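Local coordinates for mandelate racemase/muconate lactonizing protein (Thermobispora bispora, PDB 3VC5) that probably dehydrates D-glucarate to 5-dehydro-4-deoxy-D-glucarate with the help of magnesium, as a member of the mandelate racemase/muconate lactonizing enzyme family, at residues 40-52 against 413-427. Sequence-based numbering, arbitrary orientation.
Sequences LLNAAGVHQPWAL and YERCGIRTRDDEGYM. With PO4 (phosphate ion), chain B.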
ATOM      1  N   LEU A  40     -10.617  -4.078 -34.183  1.00 25.73           N
ATOM      2  CA  LEU A  40     -11.194  -4.734 -33.029  1.00 23.54           C
ATOM      3  C   LEU A  40     -12.459  -3.974 -32.587  1.00 23.72           C
ATOM      4  O   LEU A  40     -12.429  -2.763 -32.350  1.00 27.19           O
ATOM      5  CB  LEU A  40     -10.156  -4.771 -31.906  1.00 23.97           C
ATOM      6  CG  LEU A  40      -8.794  -5.351 -32.274  1.00 23.98           C
ATOM      7  CD1 LEU A  40      -7.826  -5.332 -31.047  1.00 26.37           C
ATOM      8  CD2 LEU A  40      -8.896  -6.742 -32.864  1.00 26.23           C
ATOM      9  N   LEU A  41     -13.584  -4.686 -32.534  1.00 24.35           N
ATOM     10  CA  LEU A  41     -14.865  -4.078 -32.211  1.00 24.27           C
ATOM     11  C   LEU A  41     -15.078  -4.038 -30.699  1.00 22.93           C
ATOM     12  O   LEU A  41     -14.625  -4.912 -29.962  1.00 26.35           O
ATOM     13  CB  LEU A  41     -15.987  -4.892 -32.881  1.00 26.04           C
ATOM     14  CG  LEU A  41     -15.939  -4.891 -34.413  1.00 25.32           C
ATOM     15  CD1 LEU A  41     -16.757  -6.038 -34.968  1.00 27.61           C
ATOM     16  CD2 LEU A  41     -16.526  -3.582 -34.917  1.00 31.31           C
ATOM     17  N   ASN A  42     -15.793  -3.025 -30.225  1.00 24.95           N
ATOM     18  CA  ASN A  42     -16.089  -2.955 -28.806  1.00 24.92           C
ATOM     19  C   ASN A  42     -17.370  -2.118 -28.630  1.00 26.19           C
ATOM     20  O   ASN A  42     -17.987  -1.697 -29.624  1.00 26.74           O
ATOM     21  CB  ASN A  42     -14.879  -2.377 -28.026  1.00 24.02           C
ATOM     22  CG  ASN A  42     -14.549  -0.962 -28.442  1.00 27.00           C
ATOM     23  OD1 ASN A  42     -15.405  -0.249 -28.991  1.00 27.34           O
ATOM     24  ND2 ASN A  42     -13.312  -0.536 -28.188  1.00 26.63           N
ATOM     25  N   ALA A  43     -17.792  -1.895 -27.388  1.00 24.35           N
ATOM     26  CA  ALA A  43     -19.006  -1.123 -27.143  1.00 25.04           C
ATOM     27  C   ALA A  43     -18.959   0.301 -27.720  1.00 28.44           C
ATOM     28  O   ALA A  43     -20.005   0.893 -28.013  1.00 31.63           O
ATOM     29  CB  ALA A  43     -19.300  -1.060 -25.647  1.00 25.51           C
ATOM     30  N   ALA A  44     -17.759   0.875 -27.806  1.00 26.44           N
ATOM     31  CA  ALA A  44     -17.574   2.251 -28.279  1.00 25.23           C
ATOM     32  C   ALA A  44     -17.390   2.394 -29.797  1.00 28.08           C
ATOM     33  O   ALA A  44     -17.229   3.495 -30.298  1.00 28.94           O
ATOM     34  CB  ALA A  44     -16.386   2.916 -27.524  1.00 26.09           C
ATOM     35  N   GLY A  45     -17.366   1.283 -30.526  1.00 27.84           N
ATOM     36  CA  GLY A  45     -17.239   1.328 -31.981  1.00 25.56           C
ATOM     37  C   GLY A  45     -16.233   0.301 -32.451  1.00 24.45           C
ATOM     38  O   GLY A  45     -16.425  -0.920 -32.298  1.00 27.68           O
ATOM     39  N   VAL A  46     -15.122   0.796 -32.974  1.00 26.47           N
ATOM     40  CA  VAL A  46     -14.077  -0.098 -33.498  1.00 25.60           C
ATOM     41  C   VAL A  46     -12.737   0.597 -33.363  1.00 26.05           C
ATOM     42  O   VAL A  46     -12.660   1.818 -33.540  1.00 25.17           O
ATOM     43  CB  VAL A  46     -14.396  -0.505 -34.959  1.00 26.36           C
ATOM     44  CG1 VAL A  46     -14.531   0.731 -35.845  1.00 30.12           C
ATOM     45  CG2 VAL A  46     -13.341  -1.494 -35.538  1.00 27.41           C
ATOM     46  N   HIS A  47     -11.678  -0.157 -33.043  1.00 23.81           N
ATOM     47  CA  HIS A  47     -10.342   0.436 -32.959  1.00 22.11           C
ATOM     48  C   HIS A  47      -9.913   1.017 -34.307  1.00 24.47           C
ATOM     49  O   HIS A  47     -10.193   0.431 -35.356  1.00 27.81           O
ATOM     50  CB  HIS A  47      -9.314  -0.638 -32.591  1.00 23.31           C
ATOM     51  CG  HIS A  47      -9.341  -1.051 -31.153  1.00 24.58           C
ATOM     52  ND1 HIS A  47      -8.215  -1.491 -30.493  1.00 25.12           N
ATOM     53  CD2 HIS A  47     -10.357  -1.107 -30.252  1.00 23.94           C
ATOM     54  CE1 HIS A  47      -8.529  -1.792 -29.240  1.00 26.36           C
ATOM     55  NE2 HIS A  47      -9.823  -1.553 -29.065  1.00 24.22           N
ATOM     56  N   GLN A  48      -9.218   2.159 -34.260  1.00 26.78           N
ATOM     57  CA  GLN A  48      -8.709   2.806 -35.457  1.00 24.30           C
ATOM     58  C   GLN A  48      -7.468   2.073 -35.981  1.00 22.57           C
ATOM     59  O   GLN A  48      -6.874   1.266 -35.275  1.00 25.25           O
ATOM     60  CB  GLN A  48      -8.400   4.274 -35.186  1.00 25.42           C
ATOM     61  CG  GLN A  48      -9.658   5.134 -35.018  1.00 27.43           C
ATOM     62  CD  GLN A  48      -9.379   6.401 -34.251  1.00 27.88           C
ATOM     63  OE1 GLN A  48      -9.036   6.357 -33.061  1.00 28.24           O
ATOM     64  NE2 GLN A  48      -9.520   7.541 -34.919  1.00 29.66           N
ATOM     65  N   PRO A  49      -7.060   2.378 -37.216  1.00 25.83           N
ATOM     66  CA  PRO A  49      -5.939   1.614 -37.786  1.00 24.48           C
ATOM     67  C   PRO A  49      -4.575   1.880 -37.120  1.00 23.80           C
ATOM     68  O   PRO A  49      -3.624   1.086 -37.288  1.00 25.18           O
ATOM     69  CB  PRO A  49      -5.890   2.075 -39.262  1.00 29.02           C
ATOM     70  CG  PRO A  49      -7.123   2.834 -39.509  1.00 31.89           C
ATOM     71  CD  PRO A  49      -7.718   3.268 -38.189  1.00 27.17           C
ATOM     72  N   TRP A  50      -4.477   2.999 -36.417  1.00 26.79           N
ATOM     73  CA  TRP A  50      -3.284   3.334 -35.625  1.00 23.43           C
ATOM     74  C   TRP A  50      -3.680   3.495 -34.169  1.00 23.92           C
ATOM     75  O   TRP A  50      -4.674   4.185 -33.872  1.00 26.26           O
ATOM     76  CB  TRP A  50      -2.657   4.645 -36.093  1.00 26.50           C
ATOM     77  CG  TRP A  50      -2.197   4.621 -37.515  1.00 26.27           C
ATOM     78  CD1 TRP A  50      -2.859   5.139 -38.612  1.00 29.92           C
ATOM     79  CD2 TRP A  50      -0.982   4.035 -38.021  1.00 27.47           C
ATOM     80  NE1 TRP A  50      -2.110   4.927 -39.757  1.00 29.42           N
ATOM     81  CE2 TRP A  50      -0.965   4.249 -39.419  1.00 28.88           C
ATOM     82  CE3 TRP A  50       0.093   3.362 -37.425  1.00 28.63           C
ATOM     83  CZ2 TRP A  50       0.081   3.800 -40.230  1.00 32.84           C
ATOM     84  CZ3 TRP A  50       1.129   2.919 -38.224  1.00 29.53           C
ATOM     85  CH2 TRP A  50       1.120   3.149 -39.621  1.00 34.84           C
ATOM     86  N   ALA A  51      -2.902   2.884 -33.272  1.00 24.39           N
ATOM     87  CA  ALA A  51      -3.007   3.123 -31.839  1.00 21.07           C
ATOM     88  C   ALA A  51      -1.833   4.039 -31.458  1.00 24.51           C
ATOM     89  O   ALA A  51      -0.750   3.945 -32.041  1.00 25.30           O
ATOM     90  CB  ALA A  51      -2.948   1.811 -31.058  1.00 23.37           C
ATOM     91  N   LEU A  52      -2.067   4.949 -30.512  1.00 21.06           N
ATOM     92  CA  LEU A  52      -1.063   5.939 -30.108  1.00 20.27           C
ATOM     93  C   LEU A  52      -0.521   5.585 -28.711  1.00 22.65           C
ATOM     94  O   LEU A  52      -1.262   5.098 -27.846  1.00 25.02           O
ATOM     95  CB  LEU A  52      -1.748   7.303 -30.005  1.00 23.30           C
ATOM     96  CG  LEU A  52      -2.527   7.768 -31.250  1.00 23.25           C
ATOM     97  CD1 LEU A  52      -3.163   9.137 -31.030  1.00 28.12           C
ATOM     98  CD2 LEU A  52      -1.641   7.772 -32.503  1.00 28.20           C
ATOM     99  N   TYR A 413       3.777   8.035 -36.195  1.00 24.72           N
ATOM    100  CA  TYR A 413       2.942   9.016 -35.487  1.00 24.09           C
ATOM    101  C   TYR A 413       2.820  10.311 -36.276  1.00 27.14           C
ATOM    102  O   TYR A 413       1.715  10.855 -36.437  1.00 26.01           O
ATOM    103  CB  TYR A 413       3.542   9.316 -34.100  1.00 24.57           C
ATOM    104  CG  TYR A 413       2.797  10.407 -33.376  1.00 22.35           C
ATOM    105  CD1 TYR A 413       1.658  10.117 -32.639  1.00 23.63           C
ATOM    106  CD2 TYR A 413       3.226  11.728 -33.461  1.00 24.12           C
ATOM    107  CE1 TYR A 413       0.955  11.145 -31.959  1.00 24.66           C
ATOM    108  CE2 TYR A 413       2.541  12.757 -32.808  1.00 24.48           C
ATOM    109  CZ  TYR A 413       1.407  12.454 -32.070  1.00 23.19           C
ATOM    110  OH  TYR A 413       0.741  13.480 -31.435  1.00 23.77           O
ATOM    111  N   GLU A 414       3.951  10.818 -36.761  1.00 28.24           N
ATOM    112  CA  GLU A 414       3.938  12.105 -37.460  1.00 27.81           C
ATOM    113  C   GLU A 414       2.931  12.123 -38.610  1.00 28.71           C
ATOM    114  O   GLU A 414       2.227  13.116 -38.794  1.00 31.57           O
ATOM    115  CB  GLU A 414       5.340  12.527 -37.940  1.00 31.37           C
ATOM    116  CG  GLU A 414       6.264  12.983 -36.801  1.00 39.57           C
ATOM    117  CD  GLU A 414       5.755  14.243 -36.078  1.00 52.05           C
ATOM    118  OE1 GLU A 414       5.640  15.308 -36.719  1.00 58.63           O
ATOM    119  OE2 GLU A 414       5.478  14.172 -34.858  1.00 49.99           O
ATOM    120  N   ARG A 415       2.843  11.040 -39.380  1.00 30.72           N
ATOM    121  CA  ARG A 415       1.976  11.070 -40.565  1.00 29.54           C
ATOM    122  C   ARG A 415       0.742  10.188 -40.517  1.00 30.55           C
ATOM    123  O   ARG A 415       0.078  10.040 -41.526  1.00 34.38           O
ATOM    124  CB  ARG A 415       2.782  10.771 -41.828  1.00 35.15           C
ATOM    125  CG  ARG A 415       3.783   9.695 -41.648  1.00 37.68           C
ATOM    126  CD  ARG A 415       3.295   8.349 -42.114  1.00 44.01           C
ATOM    127  NE  ARG A 415       4.389   7.380 -42.133  1.00 39.21           N
ATOM    128  CZ  ARG A 415       4.230   6.062 -42.264  1.00 35.61           C
ATOM    129  NH1 ARG A 415       3.017   5.529 -42.436  1.00 36.85           N
ATOM    130  NH2 ARG A 415       5.288   5.279 -42.247  1.00 35.94           N
ATOM    131  N   CYS A 416       0.374   9.668 -39.343  1.00 27.68           N
ATOM    132  CA  CYS A 416      -0.704   8.684 -39.300  1.00 28.62           C
ATOM    133  C   CYS A 416      -2.086   9.334 -39.337  1.00 30.85           C
ATOM    134  O   CYS A 416      -3.101   8.652 -39.555  1.00 31.51           O
ATOM    135  CB  CYS A 416      -0.554   7.782 -38.076  1.00 26.32           C
ATOM    136  SG  CYS A 416      -1.081   8.564 -36.515  1.00 28.08           S
ATOM    137  N   GLY A 417      -2.128  10.646 -39.117  1.00 30.52           N
ATOM    138  CA  GLY A 417      -3.373  11.401 -39.237  1.00 33.49           C
ATOM    139  C   GLY A 417      -4.320  11.230 -38.063  1.00 33.82           C
ATOM    140  O   GLY A 417      -5.483  11.640 -38.147  1.00 39.09           O
ATOM    141  N   ILE A 418      -3.840  10.627 -36.968  1.00 27.14           N
ATOM    142  CA  ILE A 418      -4.676  10.458 -35.761  1.00 26.52           C
ATOM    143  C   ILE A 418      -3.949  11.077 -34.587  1.00 25.44           C
ATOM    144  O   ILE A 418      -2.751  10.886 -34.427  1.00 27.40           O
ATOM    145  CB  ILE A 418      -4.998   8.959 -35.457  1.00 27.16           C
ATOM    146  CG1 ILE A 418      -5.796   8.351 -36.623  1.00 31.74           C
ATOM    147  CG2 ILE A 418      -5.812   8.840 -34.167  1.00 28.21           C
ATOM    148  CD1 ILE A 418      -6.026   6.879 -36.505  1.00 34.58           C
ATOM    149  N   ARG A 419      -4.678  11.839 -33.770  1.00 25.35           N
ATOM    150  CA  ARG A 419      -4.061  12.512 -32.630  1.00 26.46           C
ATOM    151  C   ARG A 419      -4.731  12.181 -31.305  1.00 23.94           C
ATOM    152  O   ARG A 419      -4.115  12.341 -30.251  1.00 25.01           O
ATOM    153  CB  ARG A 419      -4.044  14.025 -32.828  1.00 26.15           C
ATOM    154  CG  ARG A 419      -3.075  14.465 -33.927  1.00 28.13           C
ATOM    155  CD  ARG A 419      -1.654  14.255 -33.467  1.00 29.82           C
ATOM    156  NE  ARG A 419      -0.612  14.571 -34.458  1.00 29.23           N
ATOM    157  CZ  ARG A 419      -0.035  13.665 -35.250  1.00 28.95           C
ATOM    158  NH1 ARG A 419      -0.430  12.396 -35.219  1.00 30.21           N
ATOM    159  NH2 ARG A 419       0.940  14.027 -36.076  1.00 29.31           N
ATOM    160  N   THR A 420      -5.972  11.704 -31.363  1.00 25.48           N
ATOM    161  CA  THR A 420      -6.719  11.306 -30.149  1.00 24.74           C
ATOM    162  C   THR A 420      -7.591  10.106 -30.505  1.00 23.75           C
ATOM    163  O   THR A 420      -8.306  10.128 -31.511  1.00 27.33           O
ATOM    164  CB  THR A 420      -7.628  12.447 -29.600  1.00 25.64           C
ATOM    165  OG1 THR A 420      -6.807  13.541 -29.195  1.00 27.63           O
ATOM    166  CG2 THR A 420      -8.433  11.977 -28.406  1.00 26.84           C
ATOM    167  N   ARG A 421      -7.527   9.067 -29.668  1.00 24.53           N
ATOM    168  CA  ARG A 421      -8.306   7.861 -29.886  1.00 25.07           C
ATOM    169  C   ARG A 421      -9.786   8.200 -29.961  1.00 26.22           C
ATOM    170  O   ARG A 421     -10.325   8.901 -29.076  1.00 27.32           O
ATOM    171  CB  ARG A 421      -8.040   6.850 -28.762  1.00 23.79           C
ATOM    172  CG  ARG A 421      -8.932   5.630 -28.877  1.00 23.25           C
ATOM    173  CD  ARG A 421      -8.626   4.598 -27.819  1.00 24.66           C
ATOM    174  NE  ARG A 421      -9.543   3.474 -27.926  1.00 23.53           N
ATOM    175  CZ  ARG A 421      -9.608   2.444 -27.079  1.00 23.13           C
ATOM    176  NH1 ARG A 421      -8.807   2.383 -26.027  1.00 24.66           N
ATOM    177  NH2 ARG A 421     -10.495   1.470 -27.285  1.00 26.11           N
ATOM    178  N   ASP A 422     -10.464   7.686 -30.989  1.00 26.61           N
ATOM    179  CA  ASP A 422     -11.886   7.954 -31.158  1.00 27.23           C
ATOM    180  C   ASP A 422     -12.605   6.770 -31.836  1.00 27.45           C
ATOM    181  O   ASP A 422     -12.990   6.853 -33.012  1.00 28.24           O
ATOM    182  CB  ASP A 422     -12.082   9.271 -31.923  1.00 29.71           C
ATOM    183  CG  ASP A 422     -13.563   9.692 -32.037  1.00 34.04           C
ATOM    184  OD1 ASP A 422     -14.437   9.150 -31.301  1.00 34.18           O
ATOM    185  OD2 ASP A 422     -13.843  10.583 -32.877  1.00 37.71           O
ATOM    186  N   ASP A 423     -12.809   5.683 -31.079  1.00 24.83           N
ATOM    187  CA  ASP A 423     -13.491   4.487 -31.608  1.00 23.00           C
ATOM    188  C   ASP A 423     -14.875   4.826 -32.150  1.00 25.98           C
ATOM    189  O   ASP A 423     -15.313   4.248 -33.139  1.00 28.17           O
ATOM    190  CB  ASP A 423     -13.703   3.413 -30.530  1.00 26.67           C
ATOM    191  CG  ASP A 423     -12.412   2.943 -29.875  1.00 28.62           C
ATOM    192  OD1 ASP A 423     -11.331   3.495 -30.141  1.00 26.57           O
ATOM    193  OD2 ASP A 423     -12.483   2.025 -29.035  1.00 37.73           O
ATOM    194  N   GLU A 424     -15.595   5.726 -31.467  1.00 25.43           N
ATOM    195  CA  GLU A 424     -16.968   6.022 -31.869  1.00 27.13           C
ATOM    196  C   GLU A 424     -17.041   6.821 -33.173  1.00 25.64           C
ATOM    197  O   GLU A 424     -17.862   6.520 -34.058  1.00 30.35           O
ATOM    198  CB  GLU A 424     -17.708   6.750 -30.739  1.00 30.24           C
ATOM    199  CG  GLU A 424     -19.184   6.982 -30.992  1.00 31.58           C
ATOM    200  CD  GLU A 424     -19.808   7.780 -29.868  1.00 39.30           C
ATOM    201  OE1 GLU A 424     -19.241   8.826 -29.482  1.00 44.92           O
ATOM    202  OE2 GLU A 424     -20.841   7.352 -29.337  1.00 35.35           O
ATOM    203  N   GLY A 425     -16.206   7.850 -33.287  1.00 28.25           N
ATOM    204  CA  GLY A 425     -16.145   8.655 -34.505  1.00 29.00           C
ATOM    205  C   GLY A 425     -15.735   7.809 -35.693  1.00 27.52           C
ATOM    206  O   GLY A 425     -16.275   7.966 -36.805  1.00 32.95           O
ATOM    207  N   TYR A 426     -14.783   6.909 -35.465  1.00 28.54           N
ATOM    208  CA  TYR A 426     -14.338   6.013 -36.536  1.00 29.42           C
ATOM    209  C   TYR A 426     -15.507   5.094 -36.945  1.00 29.06           C
ATOM    210  O   TYR A 426     -15.804   4.930 -38.149  1.00 30.82           O
ATOM    211  CB  TYR A 426     -13.101   5.220 -36.099  1.00 24.66           C
ATOM    212  CG  TYR A 426     -12.505   4.318 -37.173  1.00 24.52           C
ATOM    213  CD1 TYR A 426     -12.309   4.774 -38.476  1.00 28.29           C
ATOM    214  CD2 TYR A 426     -12.126   3.017 -36.864  1.00 27.00           C
ATOM    215  CE1 TYR A 426     -11.749   3.945 -39.444  1.00 28.40           C
ATOM    216  CE2 TYR A 426     -11.566   2.186 -37.812  1.00 25.65           C
ATOM    217  CZ  TYR A 426     -11.404   2.647 -39.111  1.00 28.64           C
ATOM    218  OH  TYR A 426     -10.826   1.811 -40.051  1.00 29.54           O
ATOM    219  N   MET A 427     -16.212   4.520 -35.969  1.00 29.38           N
ATOM    220  CA  MET A 427     -17.359   3.679 -36.327  1.00 28.11           C
ATOM    221  C   MET A 427     -18.432   4.492 -37.064  1.00 29.96           C
ATOM    222  O   MET A 427     -19.032   4.012 -38.020  1.00 36.19           O
ATOM    223  CB  MET A 427     -18.005   2.985 -35.118  1.00 27.50           C
ATOM    224  CG  MET A 427     -19.269   2.193 -35.515  1.00 30.24           C
ATOM    225  SD  MET A 427     -18.869   0.810 -36.620  1.00 34.16           S
ATOM    226  CE  MET A 427     -18.226  -0.321 -35.390  1.00 34.15           C
TER
HETATM  227  P   PO4 B 501     -10.249  -1.667 -25.564  1.00 24.80           P
HETATM  228  O1  PO4 B 501     -11.284  -1.730 -26.620  1.00 26.27           O
HETATM  229  O2  PO4 B 501      -8.973  -2.133 -26.232  1.00 27.55           O
HETATM  230  O3  PO4 B 501     -10.066  -0.293 -25.071  1.00 29.31           O
HETATM  231  O4  PO4 B 501     -10.649  -2.538 -24.487  1.00 29.00           O
HETATM  232  O   HOH W   1      -9.367   3.793 -31.888  1.00 26.54           O
HETATM  233  O   HOH W   2      -9.397  10.395 -34.007  1.00 36.74           O
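N42 and D423 meet beside a bound phosphate. N42 ND2 donates to D423 OD2 at 2.8 Å, almost straight (175°) and within the amide plane. N42 ND2 also donates to phosphate O1. H47 NE2 donates to phosphate O1 as well, at 2.9 Å. R421 reaches phosphate O3 with NH1 and NH2, the closer being NH2 at 2.9 Å. K211, predicted to be a proton acceptor, and H367 bind the same ion.

D423 positions R421. NE and NH2 of the arginine take one carboxylate oxygen each, side-on, with R421 NH2 to D423 OD2 at 2.7 Å. The R421 chain is extended from CG to NE, which carries the guanidinium to the phosphate. H47 ND1 is hydrogen-bonded to D37.

Q48 ties down the loop before helix 423-430. Its OE1 accepts from D422 N at 2.8 Å, with the donor well above the carbonyl plane. One water bridges Q48 N and OE1 to D423 OD1. D422 then caps the helix through G425 N. G45 lies against the helix, its CA 3.6 Å from M427 CB.

Apolar contacts extend the join. P49 CD lies over a face of the Y426 ring, and V46 CG1 touches Y426 CD2. C416 CB sits over the five-membered ring of W50, 3.5 Å from its centroid. L52 packs against I418 and Y413.

The contact joins part of the N-terminal domain to the ends of helices 403-415 and 423-430 and the loop between them, beside the predicted catalytic K211. The phosphate probably comes from the crystallisation liquor. Its arginine, histidine, lysine and amide donors are consistent with a pocket for an anionic group, such as a glucarate carboxylate.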